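Local coordinates for Cbs-cp12 (PDB 5NMU), which probably takes part in the redox regulation of photosynthesis in a bloom-forming cyanobacterium, as a hexameric fusion of paired CBS domains with a CP12 domain, at residues 15-20 and 40-45; 48-53 and 112-117; 83-88 and 106-111. All coordinates share one frame; numbering follows the deposited sequence.

Contact 1. Residues 15-20 and 40-45; sequences VVTIRG and IVEPRH
E42 stands with CG anti to the backbone N (chi1 179°) and runs on extended, while the chain of R19 bends at chi3 (70°), so the guanidinium comes alongside the carboxylate obliquely. NH1 meets OE1 of E42 at 3.2 Å in a salt bridge whose N-H is poorly aimed, the two planes being turned 55° apart. The firmer partner of R19 is E143 of the second subunit, which takes NE; the guanidinium thus links the chains, and the two carboxylates would probably offset the like charge of nearby R44. OE1 of E42 also accepts from a water at 2.6 Å that is hydrogen-bonded to T17 OG1.

The backbones themselves pair as parallel strands. I18 bonds to both residues flanking V41: its N reaches I40 O at 2.9 Å, in the carbonyl plane, and its own O receives E42 N at 2.9 Å, the donor above the I18 carbonyl plane. I40 N closes the row on V16 O, a longer but straight bond of 3.3 Å. V15 and I40 cross at about a right angle, CG2 of V15 3.7 Å from CG1 of I40.

This is the beta-alpha-beta unit of the first CBS domain: strands 17-18 and 38-41 are joined through helix 24-34, which packs on V16 and I18, while V15, T17 and I40 lean on strand 113-119 and V41 is hydrogen-bonded through its backbone to G51 of strand 51-54.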
loop_
_atom_site.group_PDB
_atom_site.type_symbol
_atom_site.label_atom_id
_atom_site.label_comp_id
_atom_site.label_asym_id
_atom_site.label_seq_id
_atom_site.Cartn_x
_atom_site.Cartn_y
_atom_site.Cartn_z
ATOM N N VAL A 15 15.210 -20.181 19.541
ATOM C CA VAL A 15 15.157 -18.801 19.101
ATOM C C VAL A 15 16.508 -18.188 19.460
ATOM O O VAL A 15 17.088 -18.552 20.447
ATOM C CB VAL A 15 13.953 -18.038 19.673
ATOM C CG1 VAL A 15 14.014 -17.901 21.193
ATOM C CG2 VAL A 15 13.820 -16.686 18.985
ATOM N N VAL A 16 16.996 -17.321 18.582
ATOM C CA VAL A 16 18.296 -16.681 18.664
ATOM C C VAL A 16 18.028 -15.200 18.661
ATOM O O VAL A 16 17.152 -14.737 17.878
ATOM C CB VAL A 16 19.101 -16.945 17.349
ATOM C CG1 VAL A 16 20.544 -16.505 17.516
ATOM C CG2 VAL A 16 19.053 -18.419 17.004
ATOM N N THR A 17 18.777 -14.462 19.488
ATOM C CA THR A 17 18.672 -13.018 19.528
ATOM C C THR A 17 19.976 -12.361 19.016
ATOM O O THR A 17 20.984 -13.026 18.871
ATOM C CB THR A 17 18.357 -12.509 20.943
ATOM O OG1 THR A 17 19.467 -12.706 21.755
ATOM C CG2 THR A 17 17.195 -13.247 21.587
ATOM N N ILE A 18 19.921 -11.054 18.758
ATOM C CA ILE A 18 21.106 -10.251 18.414
ATOM C C ILE A 18 20.912 -8.842 18.958
ATOM O O ILE A 18 19.754 -8.388 19.209
ATOM C CB ILE A 18 21.345 -10.247 16.876
ATOM C CG1 ILE A 18 22.750 -9.719 16.531
ATOM C CG2 ILE A 18 20.265 -9.484 16.129
ATOM C CD1 ILE A 18 23.123 -9.968 15.098
ATOM N N ARG A 19 21.998 -8.136 19.193
ATOM C CA ARG A 19 21.842 -6.763 19.661
ATOM C C ARG A 19 21.579 -5.844 18.473
ATOM O O ARG A 19 21.994 -6.129 17.364
ATOM C CB ARG A 19 23.054 -6.320 20.461
ATOM C CG ARG A 19 23.271 -7.173 21.721
ATOM C CD ARG A 19 24.264 -6.522 22.693
ATOM N NE ARG A 19 23.651 -5.340 23.297
ATOM C CZ ARG A 19 22.731 -5.357 24.279
ATOM N NH1 ARG A 19 22.306 -6.507 24.835
ATOM N NH2 ARG A 19 22.238 -4.204 24.725
ATOM N N GLY A 20 20.822 -4.777 18.716
ATOM C CA GLY A 20 20.571 -3.743 17.761
ATOM C C GLY A 20 21.830 -3.065 17.226
ATOM O O GLY A 20 21.832 -2.596 16.079
ATOM N N ILE A 40 15.577 -12.179 16.586
ATOM C CA ILE A 40 14.914 -11.290 17.516
ATOM C C ILE A 40 15.968 -10.354 18.107
ATOM O O ILE A 40 17.064 -10.783 18.495
ATOM C CB ILE A 40 14.240 -12.083 18.631
ATOM C CG1 ILE A 40 13.253 -13.101 18.083
ATOM C CG2 ILE A 40 13.625 -11.127 19.625
ATOM C CD1 ILE A 40 12.250 -12.547 17.114
ATOM N N VAL A 41 15.634 -9.080 18.199
ATOM C CA VAL A 41 16.541 -8.093 18.746
ATOM C C VAL A 41 16.328 -7.956 20.277
ATOM O O VAL A 41 15.194 -7.671 20.773
ATOM C CB VAL A 41 16.317 -6.746 18.103
ATOM C CG1 VAL A 41 17.117 -5.652 18.832
ATOM C CG2 VAL A 41 16.681 -6.815 16.603
ATOM N N GLU A 42 17.443 -8.034 20.978
ATOM C CA GLU A 42 17.482 -8.198 22.425
ATOM C C GLU A 42 17.064 -6.893 23.131
ATOM O O GLU A 42 17.645 -5.881 22.877
ATOM C CB GLU A 42 18.926 -8.591 22.808
ATOM C CG GLU A 42 19.179 -8.791 24.304
ATOM C CD GLU A 42 20.530 -9.449 24.581
ATOM O OE1 GLU A 42 21.429 -9.350 23.710
ATOM O OE2 GLU A 42 20.674 -10.070 25.674
ATOM N N PRO A 43 16.040 -6.920 24.003
ATOM C CA PRO A 43 15.696 -5.747 24.801
ATOM C C PRO A 43 16.892 -5.294 25.601
ATOM O O PRO A 43 17.647 -6.122 26.099
ATOM C CB PRO A 43 14.620 -6.277 25.749
ATOM C CG PRO A 43 13.979 -7.400 24.992
ATOM C CD PRO A 43 15.103 -8.038 24.244
ATOM N N ARG A 44 17.103 -3.999 25.701
ATOM C CA ARG A 44 18.286 -3.511 26.425
ATOM C C ARG A 44 18.068 -3.479 27.947
ATOM O O ARG A 44 19.014 -3.447 28.693
ATOM C CB ARG A 44 18.741 -2.156 25.885
ATOM C CG ARG A 44 19.264 -2.249 24.434
ATOM C CD ARG A 44 19.885 -0.937 23.945
ATOM N NE ARG A 44 18.982 0.146 24.320
ATOM C CZ ARG A 44 18.001 0.672 23.573
ATOM N NH1 ARG A 44 17.793 0.316 22.281
ATOM N NH2 ARG A 44 17.216 1.611 24.136
ATOM N N HIS A 45 16.817 -3.457 28.374
ATOM C CA HIS A 45 16.432 -3.486 29.783
ATOM C C HIS A 45 14.977 -3.979 29.801
ATOM O O HIS A 45 14.344 -4.148 28.740
ATOM C CB HIS A 45 16.572 -2.090 30.421
ATOM C CG HIS A 45 15.963 -0.977 29.607
ATOM N ND1 HIS A 45 14.618 -0.667 29.645
ATOM C CD2 HIS A 45 16.516 -0.113 28.715
ATOM C CE1 HIS A 45 14.367 0.328 28.814
ATOM N NE2 HIS A 45 15.501 0.685 28.243
HETATM O O HOH W 1 21.454 -11.030 21.721
#

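Contact 2. Residues 48-53 and 112-117; sequences DPYGIV and KTLLGI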
loop_
_atom_site.group_PDB
_atom_site.type_symbol
_atom_site.label_atom_id
_atom_site.label_comp_id
_atom_site.label_asym_id
_atom_site.label_seq_id
_atom_site.Cartn_x
_atom_site.Cartn_y
_atom_site.Cartn_z
ATOM N N ASP A 48 12.216 -2.298 27.710
ATOM C CA ASP A 48 12.585 -2.059 26.308
ATOM C C ASP A 48 11.888 -3.098 25.422
ATOM O O ASP A 48 11.983 -4.307 25.679
ATOM C CB ASP A 48 14.099 -2.197 26.184
ATOM C CG ASP A 48 14.658 -1.583 24.930
ATOM O OD1 ASP A 48 14.123 -0.570 24.516
ATOM O OD2 ASP A 48 15.669 -2.104 24.372
ATOM N N PRO A 49 11.195 -2.651 24.366
ATOM C CA PRO A 49 10.470 -3.657 23.562
ATOM C C PRO A 49 11.384 -4.617 22.807
ATOM O O PRO A 49 12.538 -4.336 22.637
ATOM C CB PRO A 49 9.680 -2.814 22.589
ATOM C CG PRO A 49 10.512 -1.557 22.446
ATOM C CD PRO A 49 10.990 -1.298 23.831
ATOM N N TYR A 50 10.833 -5.762 22.419
ATOM C CA TYR A 50 11.469 -6.653 21.478
ATOM C C TYR A 50 11.487 -6.045 20.086
ATOM O O TYR A 50 10.686 -5.203 19.757
ATOM C CB TYR A 50 10.789 -8.044 21.443
ATOM C CG TYR A 50 11.141 -8.875 22.655
ATOM C CD1 TYR A 50 10.394 -8.771 23.827
ATOM C CD2 TYR A 50 12.233 -9.712 22.639
ATOM C CE1 TYR A 50 10.711 -9.521 24.946
ATOM C CE2 TYR A 50 12.595 -10.439 23.765
ATOM C CZ TYR A 50 11.819 -10.349 24.912
ATOM O OH TYR A 50 12.157 -11.085 25.995
ATOM N N GLY A 51 12.442 -6.484 19.292
ATOM C CA GLY A 51 12.510 -6.081 17.894
ATOM C C GLY A 51 12.775 -7.315 17.086
ATOM O O GLY A 51 13.009 -8.381 17.660
ATOM N N ILE A 52 12.710 -7.175 15.775
ATOM C CA ILE A 52 12.949 -8.266 14.855
ATOM C C ILE A 52 13.618 -7.707 13.594
ATOM O O ILE A 52 13.308 -6.608 13.143
ATOM C CB ILE A 52 11.643 -9.051 14.508
ATOM C CG1 ILE A 52 11.969 -10.362 13.718
ATOM C CG2 ILE A 52 10.656 -8.162 13.731
ATOM C CD1 ILE A 52 10.810 -11.338 13.703
ATOM N N VAL A 53 14.538 -8.498 13.054
ATOM C CA VAL A 53 15.137 -8.282 11.747
ATOM C C VAL A 53 14.999 -9.599 10.959
ATOM O O VAL A 53 15.258 -10.714 11.507
ATOM C CB VAL A 53 16.584 -7.740 11.867
ATOM C CG1 VAL A 53 17.529 -8.659 12.589
ATOM C CG2 VAL A 53 17.126 -7.439 10.493
ATOM N N LYS A 112 7.210 -10.263 29.354
ATOM C CA LYS A 112 8.497 -9.791 28.841
ATOM C C LYS A 112 9.445 -10.926 28.383
ATOM O O LYS A 112 10.589 -10.635 28.029
ATOM C CB LYS A 112 9.195 -8.943 29.918
ATOM C CG LYS A 112 9.848 -9.735 31.075
ATOM C CD LYS A 112 10.551 -8.755 32.017
ATOM C CE LYS A 112 11.431 -9.366 33.113
ATOM N NZ LYS A 112 12.479 -10.309 32.627
ATOM N N THR A 113 8.980 -12.190 28.440
ATOM C CA THR A 113 9.831 -13.364 28.235
ATOM C C THR A 113 9.694 -13.949 26.827
ATOM O O THR A 113 8.608 -14.360 26.409
ATOM C CB THR A 113 9.594 -14.510 29.279
ATOM O OG1 THR A 113 9.809 -14.033 30.627
ATOM C CG2 THR A 113 10.581 -15.667 29.054
ATOM N N LEU A 114 10.825 -14.052 26.142
ATOM C CA LEU A 114 10.901 -14.557 24.779
ATOM C C LEU A 114 10.822 -16.059 24.865
ATOM O O LEU A 114 11.489 -16.638 25.689
ATOM C CB LEU A 114 12.227 -14.111 24.131
ATOM C CG LEU A 114 12.560 -14.655 22.722
ATOM C CD1 LEU A 114 11.518 -14.173 21.733
ATOM C CD2 LEU A 114 13.942 -14.236 22.264
ATOM N N LEU A 115 9.948 -16.679 24.082
ATOM C CA LEU A 115 9.792 -18.158 24.092
ATOM C C LEU A 115 10.198 -18.836 22.785
ATOM O O LEU A 115 10.488 -20.012 22.771
ATOM C CB LEU A 115 8.333 -18.542 24.384
ATOM C CG LEU A 115 7.750 -18.197 25.736
ATOM C CD1 LEU A 115 6.272 -18.571 25.758
ATOM C CD2 LEU A 115 8.504 -18.944 26.837
ATOM N N GLY A 116 10.147 -18.107 21.683
ATOM C CA GLY A 116 10.282 -18.712 20.384
ATOM C C GLY A 116 10.037 -17.672 19.311
ATOM O O GLY A 116 9.908 -16.459 19.600
ATOM N N ILE A 117 9.975 -18.149 18.068
ATOM C CA ILE A 117 9.710 -17.321 16.916
ATOM C C ILE A 117 8.729 -18.118 16.047
ATOM O O ILE A 117 8.852 -19.330 15.894
ATOM C CB ILE A 117 11.026 -16.941 16.212
ATOM C CG1 ILE A 117 10.806 -15.906 15.116
ATOM C CG2 ILE A 117 11.751 -18.173 15.650
ATOM C CD1 ILE A 117 12.137 -15.309 14.604
#
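The two backbones share no beta bridge and stay well apart, I52 and I117 being nearest with their CA atoms 9.8 Å from each other, so side chains span the gap. The contact is a seam between the paired CBS domains: 48-53 leads into strand 51-54 of the first, and 112-117 lies on strand 113-119 of the second, which carries a classic beta bulge where L115 and G116 both face V108.

Y50 does most of the bridging. With CG anti to its carbonyl carbon (chi1 -75°) and the ring turned to chi2 87°, it points the hydroxyl at the turn before strand 113-119. There OH donates to K112 O at 2.6 Å, a short bond in which the oxygen lies at the ring edge, in its plane, whereas the hydroxyl sits 31° above the carbonyl plane of K112. One flank of the ring meets L114 obliquely, CE2 lying 3.7 Å from CB. P43 and I40 of the first domain and I109 of the second also touch Y50, fitting the ring between the two halves. A leucine here, with no hydroxyl for K112 O and no flat ring against L114, would probably loosen this outer end of the seam.

Farther in, the link is purely apolar, and I40 touches both I52 and I117. These two carry CG1 anti to the backbone N and extend on through chi2, so they meet tip to tip, CD1 of I52 4.3 Å from CD1 of I117.

Contact 3. Residues 83-88 and 106-111; sequences VVVNPE and APVIQG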
loop_
_atom_site.group_PDB
_atom_site.type_symbol
_atom_site.label_atom_id
_atom_site.label_comp_id
_atom_site.label_asym_id
_atom_site.label_seq_id
_atom_site.Cartn_x
_atom_site.Cartn_y
_atom_site.Cartn_z
ATOM N N VAL A 83 5.527 -6.495 16.043
ATOM C CA VAL A 83 4.328 -7.266 16.353
ATOM C C VAL A 83 4.809 -8.509 17.012
ATOM O O VAL A 83 5.744 -9.154 16.511
ATOM C CB VAL A 83 3.566 -7.661 15.070
ATOM C CG1 VAL A 83 2.455 -8.649 15.331
ATOM C CG2 VAL A 83 3.012 -6.426 14.374
ATOM N N VAL A 84 4.138 -8.888 18.100
ATOM C CA VAL A 84 4.466 -10.061 18.898
ATOM C C VAL A 84 3.223 -10.987 18.996
ATOM O O VAL A 84 2.083 -10.552 18.821
ATOM C CB VAL A 84 4.988 -9.682 20.312
ATOM C CG1 VAL A 84 5.979 -8.517 20.253
ATOM C CG2 VAL A 84 3.853 -9.378 21.282
ATOM N N VAL A 85 3.494 -12.259 19.280
ATOM C CA VAL A 85 2.496 -13.308 19.349
ATOM C C VAL A 85 2.538 -13.917 20.781
ATOM O O VAL A 85 3.611 -14.322 21.234
ATOM C CB VAL A 85 2.795 -14.401 18.297
ATOM C CG1 VAL A 85 1.913 -15.638 18.522
ATOM C CG2 VAL A 85 2.560 -13.862 16.891
ATOM N N ASN A 86 1.364 -13.936 21.459
ATOM C CA ASN A 86 1.104 -14.612 22.768
ATOM C C ASN A 86 1.217 -16.121 22.518
ATOM O O ASN A 86 0.651 -16.583 21.527
ATOM C CB ASN A 86 -0.349 -14.197 23.261
ATOM C CG ASN A 86 -0.822 -14.860 24.585
ATOM O OD1 ASN A 86 -0.475 -16.014 24.986
ATOM N ND2 ASN A 86 -1.704 -14.120 25.277
ATOM N N PRO A 87 1.922 -16.893 23.396
ATOM C CA PRO A 87 2.085 -18.338 23.176
ATOM C C PRO A 87 0.784 -19.111 23.032
ATOM O O PRO A 87 0.771 -20.072 22.265
ATOM C CB PRO A 87 2.857 -18.798 24.389
ATOM C CG PRO A 87 2.535 -17.786 25.448
ATOM C CD PRO A 87 2.607 -16.497 24.646
ATOM N N GLU A 88 -0.294 -18.675 23.724
ATOM C CA GLU A 88 -1.611 -19.321 23.678
ATOM C C GLU A 88 -2.496 -18.991 22.470
ATOM O O GLU A 88 -3.576 -19.597 22.269
ATOM C CB GLU A 88 -2.398 -18.983 24.970
ATOM C CG GLU A 88 -1.663 -19.504 26.196
ATOM C CD GLU A 88 -2.492 -19.427 27.484
ATOM O OE1 GLU A 88 -2.909 -18.317 27.874
ATOM O OE2 GLU A 88 -2.757 -20.486 28.070
ATOM N N ALA A 106 7.180 -13.446 13.653
ATOM C CA ALA A 106 7.072 -12.659 14.916
ATOM C C ALA A 106 7.671 -13.407 16.097
ATOM O O ALA A 106 7.636 -14.633 16.135
ATOM C CB ALA A 106 5.633 -12.280 15.201
ATOM N N PRO A 107 8.269 -12.679 17.045
ATOM C CA PRO A 107 8.659 -13.405 18.286
ATOM C C PRO A 107 7.392 -13.867 18.999
ATOM O O PRO A 107 6.373 -13.164 18.938
ATOM C CB PRO A 107 9.355 -12.340 19.136
ATOM C CG PRO A 107 8.734 -11.062 18.676
ATOM C CD PRO A 107 8.503 -11.227 17.163
ATOM N N VAL A 108 7.482 -15.042 19.604
ATOM C CA VAL A 108 6.548 -15.512 20.607
ATOM C C VAL A 108 6.993 -15.065 21.995
ATOM O O VAL A 108 8.022 -15.488 22.479
ATOM C CB VAL A 108 6.331 -17.019 20.587
ATOM C CG1 VAL A 108 5.328 -17.437 21.703
ATOM C CG2 VAL A 108 5.802 -17.449 19.229
ATOM N N ILE A 109 6.159 -14.216 22.602
ATOM C CA ILE A 109 6.428 -13.553 23.851
ATOM C C ILE A 109 5.303 -13.786 24.906
ATOM O O ILE A 109 4.103 -13.575 24.640
ATOM C CB ILE A 109 6.524 -12.028 23.638
ATOM C CG1 ILE A 109 7.547 -11.662 22.558
ATOM C CG2 ILE A 109 6.919 -11.347 24.933
ATOM C CD1 ILE A 109 8.898 -12.227 22.810
ATOM N N GLN A 110 5.718 -14.159 26.112
ATOM C CA GLN A 110 4.812 -14.299 27.290
ATOM C C GLN A 110 5.295 -13.250 28.283
ATOM O O GLN A 110 6.387 -13.359 28.843
ATOM C CB GLN A 110 4.909 -15.720 27.866
ATOM C CG GLN A 110 4.032 -16.051 29.079
ATOM C CD GLN A 110 4.123 -17.546 29.501
ATOM O OE1 GLN A 110 4.303 -18.435 28.662
ATOM N NE2 GLN A 110 3.992 -17.823 30.807
ATOM N N GLY A 111 4.505 -12.203 28.472
ATOM C CA GLY A 111 4.888 -11.037 29.281
ATOM C C GLY A 111 6.085 -10.326 28.646
ATOM O O GLY A 111 5.982 -9.865 27.547
#
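Segment 83-88, an irregular but largely extended loop, runs beside strand 105-110, the direction of 83-87 lying 50° from that of 106-110, and the backbones are bridged once, at V85 and V108. It appears to be the counterpart, in the second CBS domain, of a short edge strand linked through a helix, here 91-101, to its neighbour. Both polar backbone atoms of V85 are used: its N donates to P107 O at 3.0 Å, nearly along the C=O axis, and its O accepts from I109 N at 2.9 Å, in the carbonyl plane. The same oxygen also has V108 CA at 3.2 Å in a CA-H...O contact.

The side chains part to two sides of this pairing. V85 sets CG1 anti to its backbone N (chi1 170°), which puts CG2 beside A106 CB at 3.8 Å; V94 and L97 of helix 91-101 also touch V85, and F98 of that helix touches A106. V84 goes the other way, its CB 3.9 Å from I109 CG1, and its CG1 meets CG of P107 more loosely, the two side chains crossing obliquely.

P87 closes the end of the contact. CB of P87 rests against V108 CG1 at 3.9 Å, and its ring crosses the extended side chain of Q110 at about a right angle. An Asx turn holds the chain here as it turns away from strand 105-110: N86, with CG anti to its backbone N, brings OD1 to accept from E88 N at 3.0 Å, with E88 N above the plane of the N86 side-chain amide.

In the fold
Contacts 1 and 3 each tie a short or irregular edge segment to a strand across one helix, contact 1 in the first CBS domain and contact 3 in the second; contact 2 joins the two halves. Contact 3 is the buried one and almost wholly apolar beyond its backbone bonds. Contact 1 is partly buried, with charges and a water at its outer rim, and contact 2 is a surface contact, held by a tyrosine and two isoleucine tips. V41 N bonds to G51 O between contacts 1 and 2, and V108 pairs with L115 and G116 between contacts 2 and 3. All three touch the second subunit.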